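Local structure of hemoglobin subunit beta (Mustelus griseus, 1GCV) at residues Val1-Phe15 and His115-Val127. The protein carries oxygen from the gills to the peripheral tissues as the haem-binding beta chain of a tetrameric hemoglobin. Residues are numbered along the deposited sequence; the frame is centred on the assembly and turned at random.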
ATOM      1  N   VAL B   1      -0.729 -14.911 -15.455  1.00 41.87           N
ATOM      2  CA  VAL B   1      -0.434 -13.765 -16.355  1.00 36.90           C
ATOM      3  C   VAL B   1      -0.316 -14.237 -17.808  1.00 35.14           C
ATOM      4  O   VAL B   1       0.239 -15.303 -18.084  1.00 34.86           O
ATOM      5  CB  VAL B   1       0.880 -13.060 -15.926  1.00 37.18           C
ATOM      6  CG1 VAL B   1       2.068 -13.988 -16.137  1.00 35.40           C
ATOM      7  CG2 VAL B   1       1.059 -11.770 -16.701  1.00 36.47           C
ATOM      8  N   HIS B   2      -0.859 -13.444 -18.725  1.00 33.55           N
ATOM      9  CA  HIS B   2      -0.806 -13.753 -20.149  1.00 33.24           C
ATOM     10  C   HIS B   2      -0.143 -12.602 -20.872  1.00 29.70           C
ATOM     11  O   HIS B   2      -0.473 -11.443 -20.635  1.00 28.60           O
ATOM     12  CB  HIS B   2      -2.213 -13.961 -20.710  1.00 37.35           C
ATOM     13  CG  HIS B   2      -2.816 -15.271 -20.325  1.00 44.97           C
ATOM     14  ND1 HIS B   2      -3.900 -15.371 -19.479  1.00 50.37           N
ATOM     15  CD2 HIS B   2      -2.459 -16.540 -20.632  1.00 47.86           C
ATOM     16  CE1 HIS B   2      -4.184 -16.646 -19.281  1.00 53.56           C
ATOM     17  NE2 HIS B   2      -3.323 -17.376 -19.969  1.00 52.58           N
ATOM     18  N   TRP B   3       0.793 -12.919 -21.755  1.00 27.18           N
ATOM     19  CA  TRP B   3       1.491 -11.887 -22.506  1.00 26.67           C
ATOM     20  C   TRP B   3       1.016 -11.822 -23.948  1.00 27.54           C
ATOM     21  O   TRP B   3       0.716 -12.853 -24.561  1.00 26.98           O
ATOM     22  CB  TRP B   3       2.998 -12.153 -22.512  1.00 23.35           C
ATOM     23  CG  TRP B   3       3.610 -12.195 -21.161  1.00 24.82           C
ATOM     24  CD1 TRP B   3       3.982 -13.307 -20.469  1.00 25.52           C
ATOM     25  CD2 TRP B   3       3.934 -11.076 -20.331  1.00 23.93           C
ATOM     26  NE1 TRP B   3       4.522 -12.953 -19.255  1.00 29.50           N
ATOM     27  CE2 TRP B   3       4.504 -11.588 -19.144  1.00 28.73           C
ATOM     28  CE3 TRP B   3       3.799  -9.690 -20.474  1.00 27.14           C
ATOM     29  CZ2 TRP B   3       4.941 -10.762 -18.103  1.00 27.27           C
ATOM     30  CZ3 TRP B   3       4.234  -8.868 -19.437  1.00 27.89           C
ATOM     31  CH2 TRP B   3       4.796  -9.408 -18.268  1.00 27.39           C
ATOM     32  N   THR B   4       0.941 -10.607 -24.479  1.00 25.11           N
ATOM     33  CA  THR B   4       0.567 -10.403 -25.872  1.00 25.16           C
ATOM     34  C   THR B   4       1.916 -10.378 -26.581  1.00 23.46           C
ATOM     35  O   THR B   4       2.943 -10.199 -25.933  1.00 21.95           O
ATOM     36  CB  THR B   4      -0.155  -9.043 -26.090  1.00 28.14           C
ATOM     37  OG1 THR B   4       0.756  -7.965 -25.841  1.00 29.50           O
ATOM     38  CG2 THR B   4      -1.350  -8.911 -25.154  1.00 25.41           C
ATOM     39  N   GLN B   5       1.932 -10.572 -27.893  1.00 24.27           N
ATOM     40  CA  GLN B   5       3.196 -10.556 -28.622  1.00 22.74           C
ATOM     41  C   GLN B   5       3.862  -9.178 -28.522  1.00 22.63           C
ATOM     42  O   GLN B   5       5.088  -9.088 -28.461  1.00 22.13           O
ATOM     43  CB  GLN B   5       2.970 -10.934 -30.087  1.00 21.59           C
ATOM     44  CG  GLN B   5       4.228 -11.361 -30.833  1.00 21.25           C
ATOM     45  CD  GLN B   5       5.054 -12.398 -30.084  1.00 23.34           C
ATOM     46  OE1 GLN B   5       6.261 -12.230 -29.912  1.00 25.90           O
ATOM     47  NE2 GLN B   5       4.411 -13.475 -29.643  1.00 24.76           N
ATOM     48  N   GLU B   6       3.061  -8.113 -28.493  1.00 23.85           N
ATOM     49  CA  GLU B   6       3.593  -6.752 -28.390  1.00 25.85           C
ATOM     50  C   GLU B   6       4.365  -6.555 -27.083  1.00 24.22           C
ATOM     51  O   GLU B   6       5.402  -5.892 -27.063  1.00 25.34           O
ATOM     52  CB  GLU B   6       2.470  -5.701 -28.456  1.00 29.06           C
ATOM     53  CG  GLU B   6       2.842  -4.375 -27.753  1.00 35.99           C
ATOM     54  CD  GLU B   6       1.768  -3.295 -27.831  1.00 36.93           C
ATOM     55  OE1 GLU B   6       0.591  -3.577 -27.514  1.00 37.75           O
ATOM     56  OE2 GLU B   6       2.111  -2.153 -28.203  1.00 38.69           O
ATOM     57  N   GLU B   7       3.846  -7.116 -25.995  1.00 22.04           N
ATOM     58  CA  GLU B   7       4.490  -6.998 -24.693  1.00 19.28           C
ATOM     59  C   GLU B   7       5.788  -7.779 -24.671  1.00 21.02           C
ATOM     60  O   GLU B   7       6.798  -7.296 -24.168  1.00 22.29           O
ATOM     61  CB  GLU B   7       3.561  -7.511 -23.602  1.00 19.12           C
ATOM     62  CG  GLU B   7       2.264  -6.744 -23.523  1.00 20.96           C
ATOM     63  CD  GLU B   7       1.322  -7.320 -22.492  1.00 27.01           C
ATOM     64  OE1 GLU B   7       1.374  -8.544 -22.254  1.00 24.41           O
ATOM     65  OE2 GLU B   7       0.529  -6.546 -21.916  1.00 30.65           O
ATOM     66  N   ARG B   8       5.760  -8.992 -25.212  1.00 21.13           N
ATOM     67  CA  ARG B   8       6.957  -9.822 -25.272  1.00 22.29           C
ATOM     68  C   ARG B   8       8.037  -9.077 -26.054  1.00 22.93           C
ATOM     69  O   ARG B   8       9.192  -9.000 -25.632  1.00 24.53           O
ATOM     70  CB  ARG B   8       6.665 -11.134 -25.997  1.00 20.10           C
ATOM     71  CG  ARG B   8       5.667 -12.032 -25.328  1.00 21.27           C
ATOM     72  CD  ARG B   8       5.530 -13.308 -26.141  1.00 23.72           C
ATOM     73  NE  ARG B   8       4.496 -14.192 -25.619  1.00 26.27           N
ATOM     74  CZ  ARG B   8       4.708 -15.111 -24.684  1.00 25.86           C
ATOM     75  NH1 ARG B   8       3.713 -15.880 -24.259  1.00 26.51           N
ATOM     76  NH2 ARG B   8       5.920 -15.258 -24.170  1.00 27.96           N
ATOM     77  N   ASP B   9       7.646  -8.533 -27.202  1.00 21.39           N
ATOM     78  CA  ASP B   9       8.565  -7.806 -28.065  1.00 24.26           C
ATOM     79  C   ASP B   9       9.164  -6.569 -27.404  1.00 24.11           C
ATOM     80  O   ASP B   9      10.362  -6.328 -27.503  1.00 24.77           O
ATOM     81  CB  ASP B   9       7.859  -7.403 -29.362  1.00 28.73           C
ATOM     82  CG  ASP B   9       7.633  -8.585 -30.298  1.00 32.99           C
ATOM     83  OD1 ASP B   9       6.940  -8.413 -31.323  1.00 35.70           O
ATOM     84  OD2 ASP B   9       8.146  -9.686 -30.006  1.00 36.91           O
ATOM     85  N   GLU B  10       8.329  -5.782 -26.737  1.00 23.31           N
ATOM     86  CA  GLU B  10       8.804  -4.578 -26.070  1.00 20.37           C
ATOM     87  C   GLU B  10       9.860  -4.925 -25.035  1.00 20.22           C
ATOM     88  O   GLU B  10      10.908  -4.286 -24.968  1.00 22.40           O
ATOM     89  CB  GLU B  10       7.642  -3.853 -25.389  1.00 21.93           C
ATOM     90  CG  GLU B  10       8.072  -2.862 -24.312  1.00 24.65           C
ATOM     91  CD  GLU B  10       8.777  -1.637 -24.877  1.00 27.76           C
ATOM     92  OE1 GLU B  10       9.577  -1.017 -24.140  1.00 26.26           O
ATOM     93  OE2 GLU B  10       8.533  -1.294 -26.056  1.00 28.89           O
ATOM     94  N   ILE B  11       9.584  -5.946 -24.233  1.00 19.58           N
ATOM     95  CA  ILE B  11      10.509  -6.360 -23.186  1.00 22.15           C
ATOM     96  C   ILE B  11      11.783  -7.001 -23.736  1.00 25.08           C
ATOM     97  O   ILE B  11      12.889  -6.606 -23.370  1.00 24.24           O
ATOM     98  CB  ILE B  11       9.817  -7.337 -22.202  1.00 20.84           C
ATOM     99  CG1 ILE B  11       8.882  -6.549 -21.282  1.00 21.64           C
ATOM    100  CG2 ILE B  11      10.854  -8.087 -21.372  1.00 21.28           C
ATOM    101  CD1 ILE B  11       7.568  -7.226 -21.010  1.00 25.44           C
ATOM    102  N   SER B  12      11.625  -7.982 -24.619  1.00 26.93           N
ATOM    103  CA  SER B  12      12.768  -8.675 -25.201  1.00 28.41           C
ATOM    104  C   SER B  12      13.651  -7.743 -26.022  1.00 29.73           C
ATOM    105  O   SER B  12      14.877  -7.821 -25.947  1.00 31.36           O
ATOM    106  CB  SER B  12      12.292  -9.833 -26.077  1.00 29.31           C
ATOM    107  OG  SER B  12      12.110  -9.401 -27.413  1.00 41.36           O
ATOM    108  N   LYS B  13      13.033  -6.864 -26.805  1.00 28.10           N
ATOM    109  CA  LYS B  13      13.791  -5.930 -27.625  1.00 31.16           C
ATOM    110  C   LYS B  13      14.599  -4.941 -26.788  1.00 31.46           C
ATOM    111  O   LYS B  13      15.753  -4.656 -27.106  1.00 29.91           O
ATOM    112  CB  LYS B  13      12.856  -5.163 -28.561  1.00 36.23           C
ATOM    113  CG  LYS B  13      13.067  -5.483 -30.037  1.00 49.13           C
ATOM    114  CD  LYS B  13      12.559  -6.884 -30.385  1.00 53.04           C
ATOM    115  CE  LYS B  13      13.665  -7.932 -30.286  1.00 56.00           C
ATOM    116  NZ  LYS B  13      13.133  -9.306 -30.035  1.00 55.35           N
ATOM    117  N   THR B  14      13.998  -4.418 -25.722  1.00 29.50           N
ATOM    118  CA  THR B  14      14.687  -3.459 -24.857  1.00 27.68           C
ATOM    119  C   THR B  14      15.905  -4.091 -24.199  1.00 29.69           C
ATOM    120  O   THR B  14      16.936  -3.442 -24.019  1.00 32.01           O
ATOM    121  CB  THR B  14      13.759  -2.927 -23.745  1.00 25.83           C
ATOM    122  OG1 THR B  14      12.647  -2.251 -24.340  1.00 24.96           O
ATOM    123  CG2 THR B  14      14.506  -1.948 -22.837  1.00 24.72           C
ATOM    124  N   PHE B  15      15.790  -5.362 -23.843  1.00 27.93           N
ATOM    125  CA  PHE B  15      16.891  -6.055 -23.203  1.00 31.08           C
ATOM    126  C   PHE B  15      18.024  -6.389 -24.155  1.00 36.00           C
ATOM    127  O   PHE B  15      19.157  -6.609 -23.728  1.00 37.97           O
ATOM    128  CB  PHE B  15      16.389  -7.332 -22.547  1.00 30.03           C
ATOM    129  CG  PHE B  15      16.165  -7.188 -21.090  1.00 29.85           C
ATOM    130  CD1 PHE B  15      14.923  -6.807 -20.606  1.00 27.19           C
ATOM    131  CD2 PHE B  15      17.210  -7.377 -20.198  1.00 26.57           C
ATOM    132  CE1 PHE B  15      14.729  -6.610 -19.254  1.00 28.38           C
ATOM    133  CE2 PHE B  15      17.027  -7.184 -18.849  1.00 28.21           C
ATOM    134  CZ  PHE B  15      15.785  -6.799 -18.373  1.00 28.38           C
ATOM    135  N   HIS B 115       1.296   3.754 -22.263  1.00 21.30           N
ATOM    136  CA  HIS B 115       1.087   2.378 -22.700  1.00 20.38           C
ATOM    137  C   HIS B 115       2.359   1.550 -22.490  1.00 18.41           C
ATOM    138  O   HIS B 115       2.300   0.430 -21.971  1.00 19.00           O
ATOM    139  CB  HIS B 115       0.675   2.340 -24.176  1.00 23.11           C
ATOM    140  CG  HIS B 115       0.522   0.955 -24.720  1.00 26.52           C
ATOM    141  ND1 HIS B 115       1.408   0.407 -25.622  1.00 28.02           N
ATOM    142  CD2 HIS B 115      -0.391  -0.009 -24.455  1.00 26.30           C
ATOM    143  CE1 HIS B 115       1.049  -0.837 -25.887  1.00 27.53           C
ATOM    144  NE2 HIS B 115      -0.040  -1.113 -25.191  1.00 30.49           N
ATOM    145  N   ILE B 116       3.503   2.101 -22.890  1.00 19.16           N
ATOM    146  CA  ILE B 116       4.778   1.408 -22.716  1.00 20.55           C
ATOM    147  C   ILE B 116       5.082   1.224 -21.222  1.00 20.17           C
ATOM    148  O   ILE B 116       5.586   0.177 -20.814  1.00 18.95           O
ATOM    149  CB  ILE B 116       5.939   2.182 -23.376  1.00 20.26           C
ATOM    150  CG1 ILE B 116       5.718   2.272 -24.887  1.00 24.88           C
ATOM    151  CG2 ILE B 116       7.256   1.480 -23.090  1.00 22.08           C
ATOM    152  CD1 ILE B 116       5.675   0.926 -25.583  1.00 27.63           C
ATOM    153  N   GLN B 117       4.780   2.241 -20.411  1.00 18.66           N
ATOM    154  CA  GLN B 117       5.009   2.157 -18.969  1.00 17.07           C
ATOM    155  C   GLN B 117       4.155   1.025 -18.413  1.00 17.44           C
ATOM    156  O   GLN B 117       4.588   0.290 -17.526  1.00 21.52           O
ATOM    157  CB  GLN B 117       4.631   3.466 -18.266  1.00 15.11           C
ATOM    158  CG  GLN B 117       4.639   3.359 -16.733  1.00 17.35           C
ATOM    159  CD  GLN B 117       4.243   4.646 -16.023  1.00 16.94           C
ATOM    160  OE1 GLN B 117       3.927   5.650 -16.655  1.00 20.52           O
ATOM    161  NE2 GLN B 117       4.263   4.615 -14.693  1.00 17.26           N
ATOM    162  N   GLY B 118       2.937   0.899 -18.937  1.00 17.12           N
ATOM    163  CA  GLY B 118       2.037  -0.156 -18.503  1.00 15.74           C
ATOM    164  C   GLY B 118       2.609  -1.547 -18.729  1.00 16.32           C
ATOM    165  O   GLY B 118       2.406  -2.437 -17.911  1.00 16.81           O
ATOM    166  N   ILE B 119       3.328  -1.741 -19.836  1.00 15.21           N
ATOM    167  CA  ILE B 119       3.924  -3.036 -20.141  1.00 14.57           C
ATOM    168  C   ILE B 119       5.027  -3.371 -19.132  1.00 16.30           C
ATOM    169  O   ILE B 119       5.114  -4.494 -18.637  1.00 16.59           O
ATOM    170  CB  ILE B 119       4.518  -3.052 -21.566  1.00 15.49           C
ATOM    171  CG1 ILE B 119       3.403  -2.851 -22.595  1.00 14.55           C
ATOM    172  CG2 ILE B 119       5.237  -4.374 -21.824  1.00 14.76           C
ATOM    173  CD1 ILE B 119       3.901  -2.677 -24.018  1.00 11.45           C
ATOM    174  N   TRP B 120       5.867  -2.387 -18.830  1.00 16.53           N
ATOM    175  CA  TRP B 120       6.953  -2.571 -17.878  1.00 15.37           C
ATOM    176  C   TRP B 120       6.429  -2.758 -16.461  1.00 14.73           C
ATOM    177  O   TRP B 120       6.957  -3.556 -15.691  1.00 15.45           O
ATOM    178  CB  TRP B 120       7.889  -1.371 -17.944  1.00 15.96           C
ATOM    179  CG  TRP B 120       8.754  -1.457 -19.139  1.00 16.64           C
ATOM    180  CD1 TRP B 120       8.571  -0.827 -20.339  1.00 17.57           C
ATOM    181  CD2 TRP B 120       9.909  -2.280 -19.288  1.00 20.22           C
ATOM    182  NE1 TRP B 120       9.544  -1.213 -21.228  1.00 16.41           N
ATOM    183  CE2 TRP B 120      10.379  -2.106 -20.608  1.00 19.55           C
ATOM    184  CE3 TRP B 120      10.595  -3.155 -18.434  1.00 18.73           C
ATOM    185  CZ2 TRP B 120      11.509  -2.772 -21.095  1.00 22.57           C
ATOM    186  CZ3 TRP B 120      11.717  -3.818 -18.917  1.00 21.59           C
ATOM    187  CH2 TRP B 120      12.162  -3.621 -20.237  1.00 22.41           C
ATOM    188  N   ASP B 121       5.383  -2.018 -16.120  1.00 15.55           N
ATOM    189  CA  ASP B 121       4.776  -2.127 -14.799  1.00 15.84           C
ATOM    190  C   ASP B 121       4.288  -3.559 -14.627  1.00 14.76           C
ATOM    191  O   ASP B 121       4.476  -4.180 -13.584  1.00 15.95           O
ATOM    192  CB  ASP B 121       3.592  -1.162 -14.696  1.00 17.93           C
ATOM    193  CG  ASP B 121       2.967  -1.149 -13.320  1.00 19.95           C
ATOM    194  OD1 ASP B 121       1.913  -1.784 -13.139  1.00 27.15           O
ATOM    195  OD2 ASP B 121       3.527  -0.498 -12.417  1.00 25.82           O
ATOM    196  N   LYS B 122       3.659  -4.072 -15.678  1.00 14.97           N
ATOM    197  CA  LYS B 122       3.127  -5.425 -15.690  1.00 15.32           C
ATOM    198  C   LYS B 122       4.252  -6.430 -15.546  1.00 14.18           C
ATOM    199  O   LYS B 122       4.153  -7.382 -14.776  1.00 17.16           O
ATOM    200  CB  LYS B 122       2.379  -5.669 -16.997  1.00 13.36           C
ATOM    201  CG  LYS B 122       1.721  -7.021 -17.086  1.00 19.39           C
ATOM    202  CD  LYS B 122       1.197  -7.259 -18.489  1.00 19.05           C
ATOM    203  CE  LYS B 122       0.031  -8.224 -18.478  1.00 25.44           C
ATOM    204  NZ  LYS B 122      -0.026  -9.017 -19.731  1.00 21.81           N
ATOM    205  N   PHE B 123       5.332  -6.214 -16.289  1.00 14.68           N
ATOM    206  CA  PHE B 123       6.467  -7.115 -16.221  1.00 14.31           C
ATOM    207  C   PHE B 123       7.092  -7.134 -14.832  1.00 15.72           C
ATOM    208  O   PHE B 123       7.382  -8.204 -14.301  1.00 16.58           O
ATOM    209  CB  PHE B 123       7.531  -6.728 -17.248  1.00 15.38           C
ATOM    210  CG  PHE B 123       8.722  -7.649 -17.260  1.00 19.51           C
ATOM    211  CD1 PHE B 123       8.576  -8.993 -17.600  1.00 20.27           C
ATOM    212  CD2 PHE B 123       9.987  -7.178 -16.916  1.00 18.40           C
ATOM    213  CE1 PHE B 123       9.670  -9.855 -17.595  1.00 21.07           C
ATOM    214  CE2 PHE B 123      11.088  -8.036 -16.911  1.00 20.55           C
ATOM    215  CZ  PHE B 123      10.927  -9.377 -17.251  1.00 20.08           C
ATOM    216  N   PHE B 124       7.301  -5.961 -14.237  1.00 14.37           N
ATOM    217  CA  PHE B 124       7.912  -5.902 -12.912  1.00 16.19           C
ATOM    218  C   PHE B 124       7.010  -6.440 -11.822  1.00 17.29           C
ATOM    219  O   PHE B 124       7.477  -6.896 -10.780  1.00 19.50           O
ATOM    220  CB  PHE B 124       8.357  -4.476 -12.605  1.00 11.37           C
ATOM    221  CG  PHE B 124       9.596  -4.095 -13.335  1.00 14.15           C
ATOM    222  CD1 PHE B 124       9.676  -2.900 -14.027  1.00 16.48           C
ATOM    223  CD2 PHE B 124      10.669  -4.979 -13.391  1.00 14.71           C
ATOM    224  CE1 PHE B 124      10.806  -2.587 -14.774  1.00 16.42           C
ATOM    225  CE2 PHE B 124      11.799  -4.675 -14.132  1.00 17.58           C
ATOM    226  CZ  PHE B 124      11.866  -3.474 -14.828  1.00 15.51           C
ATOM    227  N   GLU B 125       5.712  -6.393 -12.072  1.00 19.49           N
ATOM    228  CA  GLU B 125       4.740  -6.914 -11.128  1.00 22.44           C
ATOM    229  C   GLU B 125       4.885  -8.443 -11.111  1.00 23.60           C
ATOM    230  O   GLU B 125       4.820  -9.066 -10.053  1.00 21.71           O
ATOM    231  CB  GLU B 125       3.342  -6.520 -11.580  1.00 25.43           C
ATOM    232  CG  GLU B 125       2.384  -6.181 -10.476  1.00 38.71           C
ATOM    233  CD  GLU B 125       0.947  -6.300 -10.944  1.00 46.55           C
ATOM    234  OE1 GLU B 125       0.581  -5.586 -11.906  1.00 50.59           O
ATOM    235  OE2 GLU B 125       0.192  -7.113 -10.363  1.00 49.42           O
ATOM    236  N   VAL B 126       5.093  -9.036 -12.290  1.00 20.51           N
ATOM    237  CA  VAL B 126       5.257 -10.488 -12.414  1.00 20.95           C
ATOM    238  C   VAL B 126       6.567 -10.933 -11.764  1.00 19.86           C
ATOM    239  O   VAL B 126       6.634 -11.994 -11.139  1.00 21.79           O
ATOM    240  CB  VAL B 126       5.256 -10.937 -13.913  1.00 21.58           C
ATOM    241  CG1 VAL B 126       5.802 -12.358 -14.047  1.00 21.51           C
ATOM    242  CG2 VAL B 126       3.852 -10.856 -14.476  1.00 20.01           C
ATOM    243  N   VAL B 127       7.605 -10.117 -11.916  1.00 17.03           N
ATOM    244  CA  VAL B 127       8.915 -10.413 -11.346  1.00 21.25           C
ATOM    245  C   VAL B 127       8.924 -10.283  -9.806  1.00 22.29           C
ATOM    246  O   VAL B 127       9.551 -11.093  -9.122  1.00 24.45           O
ATOM    247  CB  VAL B 127       9.996  -9.503 -11.988  1.00 18.92           C
ATOM    248  CG1 VAL B 127      11.218  -9.414 -11.103  1.00 19.08           C
ATOM    249  CG2 VAL B 127      10.383 -10.059 -13.356  1.00 19.65           C
TER
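Ile119 fits as a knob into a hole formed by Glu6, Glu7, Glu10 and Ile11. Ile119 CG2 lies 3.8 Å from Ile11 CD1. The two helices cross here at -82°, the nearly perpendicular packing of the globin A and H helices. Ile11 also covers Phe123: its CG2 sits over the ring centre, 8° off the normal, in a CH-pi contact. Trp3 CH2 comes to the edge of that same ring, 3.9 Å from Phe123 CD1. Buried Ile11, Ile119, Trp120 and Phe123 make up the tightly packed part.

The edge of the Trp120 ring meets Glu10 and Thr14 of helix 5-15. Trp120 NE1 donates to Glu10 OE1 at 2.9 Å, on the anti side of the carboxylate and close to the indole plane. The bend at chi2 of Glu10 (69°) turns the acid to this N-H. Arg108 forms a salt bridge to the same oxygen.

Solvent reaches the contact beside Val1, His2 and Lys122, and again at exposed Glu6 and His115. Lys122 CD passes the Trp3 ring, 3.6 Å from Trp3 CZ3. Lys122 NZ donates to His2 O at 2.6 Å and forms a salt bridge with Glu7 OE1. Glu7 OE1 also accepts from Thr4 N, within the capping box that starts the helix. Exposed Val1 touches Val126 through CG2 of each, 3.7 Å apart.

Helix 50-66 packs on Ile11 and Phe15, helix 93-108 backs Trp120, and helix 20-34 reaches Thr14 and Phe15.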